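Local coordinates for signal recognition 54 kDa protein (Pyrococcus furiosus, PDB 3DM5) that belongs to the SRP54 family of the signal recognition particle, uniting a helical bundle, a P-loop domain and a further all-helical domain in one chain, at residues D332-L337 against I378-T383; Q57-E62 against V79-T84; L14-R19 against V32-R37; A191-H194 against A199-E202. All blocks are in the same frame, centred on the assembly; numbering follows the deposited sequence.

Interaction 1. Residues D332-L337 against I378-T383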
loop_
_atom_site.group_PDB
_atom_site.type_symbol
_atom_site.label_atom_id
_atom_site.label_comp_id
_atom_site.label_asym_id
_atom_site.label_seq_id
_atom_site.Cartn_x
_atom_site.Cartn_y
_atom_site.Cartn_z
ATOM N N ASP A 332 -36.653 0.330 -10.815
ATOM C CA ASP A 332 -36.620 -1.044 -11.315
ATOM C C ASP A 332 -36.684 -1.131 -12.851
ATOM O O ASP A 332 -35.965 -1.925 -13.458
ATOM C CB ASP A 332 -37.758 -1.848 -10.700
ATOM C CG ASP A 332 -37.581 -2.060 -9.211
ATOM O OD1 ASP A 332 -38.574 -1.938 -8.459
ATOM O OD2 ASP A 332 -36.443 -2.351 -8.789
ATOM N N MET A 333 -37.542 -0.321 -13.468
ATOM C CA MET A 333 -37.655 -0.266 -14.924
ATOM C C MET A 333 -36.418 0.376 -15.563
ATOM O O MET A 333 -35.810 -0.189 -16.474
ATOM C CB MET A 333 -38.918 0.493 -15.336
ATOM C CG MET A 333 -39.220 0.432 -16.829
ATOM S SD MET A 333 -40.273 1.777 -17.426
ATOM C CE MET A 333 -39.112 3.138 -17.432
ATOM N N TYR A 334 -36.064 1.564 -15.078
ATOM C CA TYR A 334 -34.825 2.251 -15.457
ATOM C C TYR A 334 -33.685 1.265 -15.615
ATOM O O TYR A 334 -32.885 1.381 -16.537
ATOM C CB TYR A 334 -34.457 3.275 -14.377
ATOM C CG TYR A 334 -33.337 4.242 -14.725
ATOM C CD1 TYR A 334 -33.552 5.618 -14.711
ATOM C CD2 TYR A 334 -32.062 3.787 -15.040
ATOM C CE1 TYR A 334 -32.537 6.513 -15.012
ATOM C CE2 TYR A 334 -31.039 4.678 -15.344
ATOM C CZ TYR A 334 -31.285 6.040 -15.328
ATOM O OH TYR A 334 -30.278 6.930 -15.627
ATOM N N ALA A 335 -33.624 0.303 -14.698
ATOM C CA ALA A 335 -32.572 -0.708 -14.668
ATOM C C ALA A 335 -32.811 -1.835 -15.674
ATOM O O ALA A 335 -31.914 -2.192 -16.433
ATOM C CB ALA A 335 -32.426 -1.270 -13.266
ATOM N N GLN A 336 -34.014 -2.401 -15.672
ATOM C CA GLN A 336 -34.362 -3.427 -16.651
ATOM C C GLN A 336 -33.888 -3.001 -18.035
ATOM O O GLN A 336 -33.167 -3.730 -18.707
ATOM C CB GLN A 336 -35.872 -3.676 -16.678
ATOM C CG GLN A 336 -36.448 -4.325 -15.424
ATOM C CD GLN A 336 -35.889 -5.717 -15.172
ATOM O OE1 GLN A 336 -34.690 -5.889 -14.938
ATOM N NE2 GLN A 336 -36.763 -6.718 -15.206
ATOM N N LEU A 337 -34.290 -1.804 -18.448
ATOM C CA LEU A 337 -33.917 -1.284 -19.755
ATOM C C LEU A 337 -32.407 -1.128 -19.868
ATOM O O LEU A 337 -31.794 -1.655 -20.796
ATOM C CB LEU A 337 -34.609 0.057 -20.030
ATOM C CG LEU A 337 -36.124 0.147 -19.785
ATOM C CD1 LEU A 337 -36.693 1.418 -20.415
ATOM C CD2 LEU A 337 -36.877 -1.097 -20.281
ATOM N N ILE A 378 -35.654 11.443 -19.435
ATOM C CA ILE A 378 -36.868 11.857 -18.753
ATOM C C ILE A 378 -36.793 11.542 -17.261
ATOM O O ILE A 378 -37.099 12.388 -16.423
ATOM C CB ILE A 378 -38.132 11.203 -19.373
ATOM C CG1 ILE A 378 -38.372 11.722 -20.794
ATOM C CG2 ILE A 378 -39.369 11.463 -18.509
ATOM C CD1 ILE A 378 -39.653 11.221 -21.416
ATOM N N MET A 379 -36.377 10.323 -16.935
ATOM C CA MET A 379 -36.274 9.897 -15.545
ATOM C C MET A 379 -35.225 10.698 -14.764
ATOM O O MET A 379 -35.356 10.888 -13.565
ATOM C CB MET A 379 -35.993 8.394 -15.464
ATOM C CG MET A 379 -37.211 7.542 -15.766
ATOM S SD MET A 379 -36.933 5.759 -15.707
ATOM C CE MET A 379 -35.729 5.574 -17.021
ATOM N N ASP A 380 -34.191 11.171 -15.451
ATOM C CA ASP A 380 -33.176 12.015 -14.837
ATOM C C ASP A 380 -33.749 13.375 -14.473
ATOM O O ASP A 380 -33.060 14.227 -13.903
ATOM C CB ASP A 380 -32.001 12.222 -15.788
ATOM C CG ASP A 380 -31.194 10.955 -16.012
ATOM O OD1 ASP A 380 -31.471 9.941 -15.337
ATOM O OD2 ASP A 380 -30.281 10.982 -16.866
ATOM N N SER A 381 -35.006 13.588 -14.830
ATOM C CA SER A 381 -35.669 14.828 -14.490
ATOM C C SER A 381 -36.749 14.562 -13.451
ATOM O O SER A 381 -37.460 15.471 -13.012
ATOM C CB SER A 381 -36.265 15.486 -15.724
ATOM O OG SER A 381 -36.931 16.675 -15.349
ATOM N N MET A 382 -36.867 13.300 -13.065
ATOM C CA MET A 382 -37.783 12.940 -12.008
ATOM C C MET A 382 -37.049 12.976 -10.663
ATOM O O MET A 382 -35.811 12.888 -10.604
ATOM C CB MET A 382 -38.399 11.563 -12.266
ATOM C CG MET A 382 -39.149 11.435 -13.601
ATOM S SD MET A 382 -40.032 9.861 -13.760
ATOM C CE MET A 382 -41.032 10.201 -15.197
ATOM N N THR A 383 -37.817 13.123 -9.589
ATOM C CA THR A 383 -37.247 13.115 -8.260
ATOM C C THR A 383 -37.248 11.694 -7.735
ATOM O O THR A 383 -37.802 10.789 -8.364
ATOM C CB THR A 383 -38.025 14.018 -7.289
ATOM O OG1 THR A 383 -39.363 13.521 -7.108
ATOM C CG2 THR A 383 -38.065 15.427 -7.829
#

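Interaction 2. Residues Q57-E62 against V79-T84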
loop_
_atom_site.group_PDB
_atom_site.type_symbol
_atom_site.label_atom_id
_atom_site.label_comp_id
_atom_site.label_asym_id
_atom_site.label_seq_id
_atom_site.Cartn_x
_atom_site.Cartn_y
_atom_site.Cartn_z
ATOM N N GLN A 57 6.694 3.475 -28.268
ATOM C CA GLN A 57 6.177 4.790 -28.637
ATOM C C GLN A 57 6.239 5.003 -30.142
ATOM O O GLN A 57 5.255 5.431 -30.759
ATOM C CB GLN A 57 6.982 5.890 -27.960
ATOM C CG GLN A 57 6.252 7.223 -27.853
ATOM C CD GLN A 57 7.046 8.226 -27.042
ATOM O OE1 GLN A 57 8.188 8.540 -27.375
ATOM N NE2 GLN A 57 6.452 8.724 -25.962
ATOM N N ARG A 58 7.407 4.704 -30.707
ATOM C CA ARG A 58 7.682 4.872 -32.122
ATOM C C ARG A 58 6.737 4.032 -32.981
ATOM O O ARG A 58 6.013 4.569 -33.817
ATOM C CB ARG A 58 9.144 4.527 -32.396
ATOM C CG ARG A 58 9.559 4.446 -33.854
ATOM C CD ARG A 58 10.915 3.752 -33.964
ATOM N NE ARG A 58 11.066 2.994 -35.205
ATOM C CZ ARG A 58 10.305 1.959 -35.558
ATOM N NH1 ARG A 58 9.307 1.562 -34.776
ATOM N NH2 ARG A 58 10.528 1.330 -36.706
ATOM N N ARG A 59 6.724 2.721 -32.763
ATOM C CA ARG A 59 5.823 1.847 -33.512
ATOM C C ARG A 59 4.352 2.273 -33.423
ATOM O O ARG A 59 3.616 2.171 -34.394
ATOM C CB ARG A 59 5.974 0.383 -33.069
ATOM C CG ARG A 59 7.343 -0.225 -33.333
ATOM C CD ARG A 59 7.334 -1.737 -33.141
ATOM N NE ARG A 59 6.283 -2.372 -33.933
ATOM C CZ ARG A 59 5.833 -3.608 -33.736
ATOM N NH1 ARG A 59 6.333 -4.353 -32.765
ATOM N NH2 ARG A 59 4.876 -4.098 -34.507
ATOM N N ALA A 60 3.914 2.734 -32.260
ATOM C CA ALA A 60 2.517 3.132 -32.093
ATOM C C ALA A 60 2.216 4.377 -32.907
ATOM O O ALA A 60 1.276 4.393 -33.698
ATOM C CB ALA A 60 2.185 3.371 -30.619
ATOM N N LEU A 61 3.029 5.413 -32.703
ATOM C CA LEU A 61 2.910 6.687 -33.416
ATOM C C LEU A 61 2.929 6.590 -34.946
ATOM O O LEU A 61 2.118 7.233 -35.612
ATOM C CB LEU A 61 4.017 7.643 -32.968
ATOM C CG LEU A 61 3.656 8.651 -31.878
ATOM C CD1 LEU A 61 2.483 8.167 -31.029
ATOM C CD2 LEU A 61 4.875 8.970 -31.020
ATOM N N GLU A 62 3.841 5.796 -35.504
ATOM C CA GLU A 62 4.062 5.833 -36.945
ATOM C C GLU A 62 3.780 4.535 -37.699
ATOM O O GLU A 62 4.350 4.293 -38.757
ATOM C CB GLU A 62 5.489 6.303 -37.231
ATOM C CG GLU A 62 6.565 5.288 -36.879
ATOM C CD GLU A 62 7.959 5.896 -36.857
ATOM O OE1 GLU A 62 8.099 7.047 -36.388
ATOM O OE2 GLU A 62 8.912 5.221 -37.300
ATOM N N VAL A 79 2.571 -3.609 -28.010
ATOM C CA VAL A 79 2.987 -3.847 -26.637
ATOM C C VAL A 79 3.284 -5.331 -26.368
ATOM O O VAL A 79 4.301 -5.655 -25.777
ATOM C CB VAL A 79 1.921 -3.331 -25.634
ATOM C CG1 VAL A 79 2.209 -3.780 -24.201
ATOM C CG2 VAL A 79 1.842 -1.848 -25.682
ATOM N N TYR A 80 2.393 -6.230 -26.775
ATOM C CA TYR A 80 2.577 -7.648 -26.493
ATOM C C TYR A 80 3.848 -8.166 -27.128
ATOM O O TYR A 80 4.559 -8.981 -26.543
ATOM C CB TYR A 80 1.412 -8.449 -27.027
ATOM C CG TYR A 80 1.652 -9.935 -27.066
ATOM C CD1 TYR A 80 1.695 -10.628 -28.268
ATOM C CD2 TYR A 80 1.807 -10.654 -25.903
ATOM C CE1 TYR A 80 1.887 -12.008 -28.297
ATOM C CE2 TYR A 80 1.999 -12.030 -25.924
ATOM C CZ TYR A 80 2.041 -12.701 -27.118
ATOM O OH TYR A 80 2.247 -14.068 -27.114
ATOM N N GLU A 81 4.117 -7.675 -28.333
ATOM C CA GLU A 81 5.206 -8.161 -29.166
ATOM C C GLU A 81 6.550 -7.616 -28.699
ATOM O O GLU A 81 7.552 -8.337 -28.648
ATOM C CB GLU A 81 4.927 -7.800 -30.628
ATOM C CG GLU A 81 6.125 -7.850 -31.559
ATOM C CD GLU A 81 5.760 -7.438 -32.978
ATOM O OE1 GLU A 81 6.660 -7.467 -33.852
ATOM O OE2 GLU A 81 4.573 -7.086 -33.212
ATOM N N GLU A 82 6.562 -6.341 -28.343
ATOM C CA GLU A 82 7.751 -5.727 -27.776
ATOM C C GLU A 82 8.166 -6.364 -26.438
ATOM O O GLU A 82 9.347 -6.686 -26.241
ATOM C CB GLU A 82 7.563 -4.215 -27.649
ATOM C CG GLU A 82 7.634 -3.513 -28.980
ATOM C CD GLU A 82 8.859 -3.929 -29.784
ATOM O OE1 GLU A 82 9.968 -4.023 -29.202
ATOM O OE2 GLU A 82 8.706 -4.161 -31.002
ATOM N N LEU A 83 7.200 -6.550 -25.537
ATOM C CA LEU A 83 7.449 -7.172 -24.248
ATOM C C LEU A 83 7.949 -8.600 -24.417
ATOM O O LEU A 83 8.830 -9.037 -23.692
ATOM C CB LEU A 83 6.190 -7.152 -23.355
ATOM C CG LEU A 83 5.971 -5.890 -22.509
ATOM C CD1 LEU A 83 4.712 -5.989 -21.644
ATOM C CD2 LEU A 83 7.190 -5.613 -21.637
ATOM N N THR A 84 7.397 -9.331 -25.379
ATOM C CA THR A 84 7.857 -10.696 -25.619
ATOM C C THR A 84 9.322 -10.768 -26.042
ATOM O O THR A 84 10.040 -11.655 -25.579
ATOM C CB THR A 84 6.969 -11.485 -26.609
ATOM O OG1 THR A 84 5.655 -11.618 -26.064
ATOM C CG2 THR A 84 7.531 -12.906 -26.809
#

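Interaction 3. Residues L14-R19 against V32-R37. With SO4 (sulfate ion), chain F.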
loop_
_atom_site.group_PDB
_atom_site.type_symbol
_atom_site.label_atom_id
_atom_site.label_comp_id
_atom_site.label_asym_id
_atom_site.label_seq_id
_atom_site.Cartn_x
_atom_site.Cartn_y
_atom_site.Cartn_z
ATOM N N LEU A 14 -3.125 -1.834 -20.805
ATOM C CA LEU A 14 -3.757 -2.408 -21.991
ATOM C C LEU A 14 -5.277 -2.284 -21.913
ATOM O O LEU A 14 -5.927 -2.012 -22.925
ATOM C CB LEU A 14 -3.327 -3.868 -22.216
ATOM C CG LEU A 14 -1.877 -4.068 -22.668
ATOM C CD1 LEU A 14 -1.676 -5.464 -23.175
ATOM C CD2 LEU A 14 -1.498 -3.056 -23.744
ATOM N N LYS A 15 -5.833 -2.479 -20.717
ATOM C CA LYS A 15 -7.258 -2.238 -20.475
ATOM C C LYS A 15 -7.599 -0.786 -20.763
ATOM O O LYS A 15 -8.607 -0.488 -21.389
ATOM C CB LYS A 15 -7.645 -2.568 -19.034
ATOM C CG LYS A 15 -7.701 -4.068 -18.716
ATOM C CD LYS A 15 -7.623 -4.295 -17.210
ATOM C CE LYS A 15 -7.213 -5.722 -16.839
ATOM N NZ LYS A 15 -8.351 -6.543 -16.321
ATOM N N LYS A 16 -6.748 0.121 -20.309
ATOM C CA LYS A 16 -6.993 1.530 -20.526
ATOM C C LYS A 16 -7.149 1.771 -22.006
ATOM O O LYS A 16 -8.068 2.464 -22.436
ATOM C CB LYS A 16 -5.852 2.379 -19.971
ATOM C CG LYS A 16 -5.965 2.694 -18.485
ATOM C CD LYS A 16 -5.031 3.841 -18.100
ATOM C CE LYS A 16 -5.224 4.250 -16.646
ATOM N NZ LYS A 16 -4.389 5.438 -16.292
ATOM N N ILE A 17 -6.248 1.189 -22.785
ATOM C CA ILE A 17 -6.291 1.335 -24.234
ATOM C C ILE A 17 -7.598 0.783 -24.807
ATOM O O ILE A 17 -8.232 1.416 -25.641
ATOM C CB ILE A 17 -5.082 0.658 -24.902
ATOM C CG1 ILE A 17 -3.811 1.390 -24.495
ATOM C CG2 ILE A 17 -5.237 0.650 -26.411
ATOM C CD1 ILE A 17 -2.812 1.505 -25.588
ATOM N N ALA A 18 -7.998 -0.394 -24.341
ATOM C CA ALA A 18 -9.193 -1.035 -24.848
ATOM C C ALA A 18 -10.398 -0.154 -24.587
ATOM O O ALA A 18 -11.364 -0.159 -25.346
ATOM C CB ALA A 18 -9.385 -2.390 -24.192
ATOM N N ARG A 19 -10.321 0.618 -23.514
ATOM C CA ARG A 19 -11.464 1.380 -23.040
ATOM C C ARG A 19 -11.397 2.824 -23.507
ATOM O O ARG A 19 -12.381 3.551 -23.425
ATOM C CB ARG A 19 -11.532 1.321 -21.516
ATOM C CG ARG A 19 -11.755 -0.084 -20.967
ATOM C CD ARG A 19 -11.811 -0.073 -19.440
ATOM N NE ARG A 19 -11.793 -1.417 -18.867
ATOM C CZ ARG A 19 -11.631 -1.674 -17.570
ATOM N NH1 ARG A 19 -11.474 -0.674 -16.707
ATOM N NH2 ARG A 19 -11.620 -2.932 -17.134
ATOM N N VAL A 32 3.051 4.764 -22.581
ATOM C CA VAL A 32 4.491 4.592 -22.456
ATOM C C VAL A 32 4.950 4.907 -21.032
ATOM O O VAL A 32 5.770 4.187 -20.451
ATOM C CB VAL A 32 5.262 5.451 -23.479
ATOM C CG1 VAL A 32 6.683 5.724 -22.993
ATOM C CG2 VAL A 32 5.259 4.766 -24.840
ATOM N N ARG A 33 4.398 5.968 -20.459
ATOM C CA ARG A 33 4.777 6.355 -19.112
ATOM C C ARG A 33 4.222 5.394 -18.064
ATOM O O ARG A 33 4.873 5.119 -17.056
ATOM C CB ARG A 33 4.342 7.790 -18.840
ATOM C CG ARG A 33 5.117 8.799 -19.667
ATOM C CD ARG A 33 4.457 10.158 -19.652
ATOM N NE ARG A 33 5.278 11.168 -20.316
ATOM C CZ ARG A 33 4.790 12.314 -20.784
ATOM N NH1 ARG A 33 3.491 12.564 -20.674
ATOM N NH2 ARG A 33 5.587 13.203 -21.366
ATOM N N ASP A 34 3.021 4.878 -18.299
ATOM C CA ASP A 34 2.496 3.844 -17.422
ATOM C C ASP A 34 3.430 2.633 -17.404
ATOM O O ASP A 34 3.662 2.052 -16.352
ATOM C CB ASP A 34 1.070 3.436 -17.805
ATOM C CG ASP A 34 0.007 4.326 -17.158
ATOM O OD1 ASP A 34 0.375 5.243 -16.385
ATOM O OD2 ASP A 34 -1.199 4.101 -17.419
ATOM N N ILE A 35 3.988 2.275 -18.559
ATOM C CA ILE A 35 4.877 1.122 -18.661
ATOM C C ILE A 35 6.255 1.380 -18.048
ATOM O O ILE A 35 6.812 0.517 -17.374
ATOM C CB ILE A 35 5.042 0.648 -20.117
ATOM C CG1 ILE A 35 3.678 0.293 -20.725
ATOM C CG2 ILE A 35 5.992 -0.559 -20.189
ATOM C CD1 ILE A 35 3.712 0.152 -22.248
ATOM N N GLN A 36 6.809 2.561 -18.279
ATOM C CA GLN A 36 8.055 2.922 -17.618
ATOM C C GLN A 36 7.911 2.773 -16.117
ATOM O O GLN A 36 8.750 2.165 -15.472
ATOM C CB GLN A 36 8.473 4.344 -17.977
ATOM C CG GLN A 36 8.755 4.509 -19.467
ATOM C CD GLN A 36 9.031 5.930 -19.848
ATOM O OE1 GLN A 36 9.604 6.199 -20.911
ATOM N NE2 GLN A 36 8.621 6.864 -18.989
ATOM N N ARG A 37 6.832 3.306 -15.563
ATOM C CA ARG A 37 6.626 3.235 -14.121
ATOM C C ARG A 37 6.524 1.803 -13.615
ATOM O O ARG A 37 7.120 1.456 -12.585
ATOM C CB ARG A 37 5.416 4.068 -13.682
ATOM C CG ARG A 37 5.780 5.493 -13.242
ATOM C CD ARG A 37 4.566 6.326 -12.782
ATOM N NE ARG A 37 4.051 7.185 -13.851
ATOM C CZ ARG A 37 2.914 6.979 -14.514
ATOM N NH1 ARG A 37 2.147 5.935 -14.213
ATOM N NH2 ARG A 37 2.542 7.824 -15.475
HETATM S S SO4 F . 3.322 15.860 -22.820
HETATM O O1 SO4 F . 2.347 14.932 -22.242
HETATM O O2 SO4 F . 2.583 16.859 -23.584
HETATM O O3 SO4 F . 4.103 16.521 -21.783
HETATM O O4 SO4 F . 4.282 15.176 -23.682
#

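Interaction 4. Residues A191-H194 against A199-E202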
loop_
_atom_site.group_PDB
_atom_site.type_symbol
_atom_site.label_atom_id
_atom_site.label_comp_id
_atom_site.label_asym_id
_atom_site.label_seq_id
_atom_site.Cartn_x
_atom_site.Cartn_y
_atom_site.Cartn_z
ATOM N N ALA A 191 29.510 -27.209 -6.197
ATOM C CA ALA A 191 29.684 -26.432 -4.987
ATOM C C ALA A 191 29.364 -24.969 -5.243
ATOM O O ALA A 191 29.811 -24.386 -6.230
ATOM C CB ALA A 191 31.107 -26.574 -4.493
ATOM N N GLY A 192 28.585 -24.373 -4.354
ATOM C CA GLY A 192 28.328 -22.951 -4.444
ATOM C C GLY A 192 29.533 -22.189 -3.930
ATOM O O GLY A 192 30.528 -22.791 -3.530
ATOM N N ARG A 193 29.459 -20.864 -3.962
ATOM C CA ARG A 193 30.433 -20.026 -3.285
ATOM C C ARG A 193 29.653 -18.819 -2.806
ATOM O O ARG A 193 28.448 -18.739 -3.048
ATOM C CB ARG A 193 31.573 -19.616 -4.216
ATOM C CG ARG A 193 32.189 -20.776 -5.003
ATOM C CD ARG A 193 33.701 -20.756 -4.933
ATOM N NE ARG A 193 34.200 -19.396 -4.758
ATOM C CZ ARG A 193 35.268 -19.083 -4.033
ATOM N NH1 ARG A 193 35.951 -20.045 -3.415
ATOM N NH2 ARG A 193 35.651 -17.813 -3.917
ATOM N N HIS A 194 30.308 -17.893 -2.114
ATOM C CA HIS A 194 29.591 -16.731 -1.599
ATOM C C HIS A 194 29.122 -15.783 -2.691
ATOM O O HIS A 194 27.958 -15.403 -2.732
ATOM C CB HIS A 194 30.397 -15.989 -0.540
ATOM C CG HIS A 194 29.886 -16.207 0.851
ATOM N ND1 HIS A 194 30.228 -17.301 1.608
ATOM C CD2 HIS A 194 29.045 -15.461 1.613
ATOM C CE1 HIS A 194 29.627 -17.224 2.788
ATOM N NE2 HIS A 194 28.907 -16.118 2.810
ATOM N N ALA A 199 36.930 -17.239 -8.877
ATOM C CA ALA A 199 37.052 -18.613 -8.388
ATOM C C ALA A 199 35.920 -19.476 -8.907
ATOM O O ALA A 199 36.153 -20.556 -9.441
ATOM C CB ALA A 199 37.085 -18.670 -6.874
ATOM N N LEU A 200 34.693 -18.996 -8.743
ATOM C CA LEU A 200 33.514 -19.769 -9.115
ATOM C C LEU A 200 33.448 -20.104 -10.606
ATOM O O LEU A 200 33.114 -21.229 -10.971
ATOM C CB LEU A 200 32.218 -19.077 -8.646
ATOM C CG LEU A 200 30.926 -19.897 -8.736
ATOM C CD1 LEU A 200 30.094 -19.675 -7.498
ATOM C CD2 LEU A 200 30.126 -19.561 -9.976
ATOM N N ILE A 201 33.748 -19.136 -11.466
ATOM C CA ILE A 201 33.646 -19.375 -12.898
ATOM C C ILE A 201 34.764 -20.308 -13.319
ATOM O O ILE A 201 34.546 -21.194 -14.139
ATOM C CB ILE A 201 33.651 -18.072 -13.733
ATOM C CG1 ILE A 201 34.631 -17.072 -13.141
ATOM C CG2 ILE A 201 32.250 -17.434 -13.779
ATOM C CD1 ILE A 201 34.186 -15.608 -13.325
ATOM N N GLU A 202 35.939 -20.142 -12.715
ATOM C CA GLU A 202 37.081 -21.017 -12.985
ATOM C C GLU A 202 36.777 -22.467 -12.581
ATOM O O GLU A 202 37.027 -23.406 -13.338
ATOM C CB GLU A 202 38.337 -20.498 -12.274
ATOM C CG GLU A 202 39.645 -21.120 -12.746
ATOM C CD GLU A 202 39.917 -20.888 -14.238
ATOM O OE1 GLU A 202 39.481 -19.847 -14.790
ATOM O OE2 GLU A 202 40.576 -21.753 -14.860
#

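Interaction 1. Residues D332-L337 against I378-T383
The first torsion of Tyr-334 (chi1 -170°) swings its ring away from the backbone N, toward Met-379, whose chain runs straight out through its second torsion (chi2 179°) and sets SD beside the ring. The helix 330-341 thus faces the end of helix 369-379, the CA atoms of Tyr-334 and Met-379 lying 7.8 Å apart. Met-379 SD stands 4.7 Å from the centroid of the Tyr-334 ring, 67° off its normal, an oblique approach. On the other side of the sulfur sits a second thioether: Met-333 CE meets Met-379 SD at 3.8 Å, so the two methionines cross obliquely, and Met-333 also packs on Leu-415 and Met-422 of helix 409-427. The polar end of the ring is held differently. Tyr-334 OH donates at 3.3 Å to Asp-380 OD1, which offers its syn lone pair, and this oxygen lies at the ring edge, near its plane. The carboxylate itself is drawn mainly by Lys-376, which forms a salt bridge to Asp-380 OD2. Apolar and polar ends of one tyrosine therefore join helix 330-341 to the end of helix 369-379 and the turn that follows. The sulfur beside the ring is a Met-aromatic contact, set here in the helical signal peptide binding domain of the SRP54 family.

Interaction 2. Residues Q57-E62 against V79-T84
Arg-59 and the neighbouring acids Glu-81 and Glu-82 meet through salt bridges. Arg-59 NH1 donates to Glu-82 OE2 at 3.0 Å with an N-H...O angle of 153°; the acceptor lies in the guanidinium plane and offers its anti lone pair. Arg-59 NH2 reaches Glu-81 OE2 at 3.3 Å, again within the guanidinium plane, but it meets the carboxylate from above that group's own plane. The two acids thus line the edge of one guanidinium, with their carboxylates turned steeply against it, by 72° for Glu-81 and 86° for Glu-82. Shape follows from the chains: Glu-81 extends straight out from helix 71-86 and crosses Arg-59 at about a right angle, whereas Glu-82 bends at chi2, approaches Arg-59 from the opposite direction and meets the guanidinium edge. Arg-59 CD also lies 3.5 Å from Glu-82 OE2, a van der Waals approach; the Glu-82 side chain also touches Leu-52 and Ile-56 of helix 46-62. Further charges extend the network, since Arg-59 NE has a salt bridge to Glu-63, and Glu-81 is paired with Lys-77, its strongest partner, and with Lys-85. With all three guanidinium nitrogens engaged, Arg-59 is fixed in its rotation and clamps two helices of the bundle domain by charge, and the flanking lysines probably temper the negative charge of Glu-81.

Interaction 3. Residues L14-R19 against V32-R37
Lys-16 NZ is gripped by two carboxylates: it forms a salt bridge to Glu-30, its stronger partner, and a long one to Asp-34 OD2 at 3.6 Å. The pair joins helix 5-19 to helix 25-41, the first two helices of the SRP54-type helical bundle, at the solvent side of their interface. Lys-16 is exposed and extended beyond CG, which carries NZ out to Asp-34; the two side chains cross at about a right angle, and the aliphatic part stays close as well, with CD of Lys-16 3.9 Å from Asp-34 OD2. The other carboxylate oxygen is taken by the same helix. Arg-37 NH1 donates to Asp-34 OD1 at 2.9 Å, with an N-H...O angle of 149°, approaching on the anti side but 24° out of the carboxylate plane. Asp-34 is thus shared between a lysine across the interface and an arginine one turn along its own helix, and the three residues form a salt-bridge network that would be expected to favour the charged carboxylate. Beneath this polar rim the bundle turns apolar, Ile-17 packing on Ile-75 and Ile-76 of helix 71-86. Further out, Arg-33 points its guanidinium edge at a sulfate ion, probably from the crystallisation liquor: Arg-33 NH1 donates to its O1 at 3.1 Å, and NH2 more weakly to O4. The Arg-37 guanidinium is meanwhile placed with Arg-33 O 3.7 Å above the centre of its plane.

Interaction 4. Residues A191-H194 against A199-E202
Arg-193 and Leu-200 run antiparallel alongside each other, while Ala-199 lies over the flat end of the arginine. The arginine chain bends at both chi2 and chi3 (chi2 -132°), and these bends carry the guanidinium outward, to lie beside Ala-199 in the first turn of helix 198-211. Ala-199 CB sits over the centre of one guanidinium face, 3.4 Å from Arg-193 CZ. Nearer the backbone, Leu-200 CD1 comes up against the aliphatic arm of Arg-193, lying 3.6 Å from Arg-193 CB and touching CG as well. The first torsion of Leu-200 (chi1 -169°) turns CG away from its own N and directs CD1 toward the loop. Between the two ranges the contact is van der Waals, part aliphatic and part methyl over guanidinium. The charge is met from the residues between the two ranges: Arg-193 NH2 makes a salt bridge to Asp-197, whose other oxygen accepts a hydrogen bond from Leu-200 N. Arg-193 is also held by backbone hydrogen bonding to Gln-109, and Gly-192 lies about 7 Å, nearest atoms, from the bound guanosine-5'-diphosphate. The DTAGR sequence, the G3 element of SRP-type P-loop domains, begins at the end of strand 185-189 and runs into this loop beside the nucleotide pocket.

Interactions 2 and 3 belong to one helical bundle: their centres are 12 Å apart, and they touch where Gln-57 CB packs on Val-32 CG2 at 3.7 Å and Val-79 CG1 on Leu-14 CD2 at 3.8 Å. Interaction 4, in the P-loop domain and the one near guanosine-5'-diphosphate, lies about 40 Å from interaction 2 and 42 Å from interaction 3, centre to centre. Interaction 1 is in the far helical domain, about 73 Å from interaction 4 between centres, on the opposite side of the chain's centre, and 35 Å from interaction 3. Interactions 1, 2 and 3 all have residues in contact with the second subunit, interaction 2 through Tyr-80; no other chain touches interaction 4.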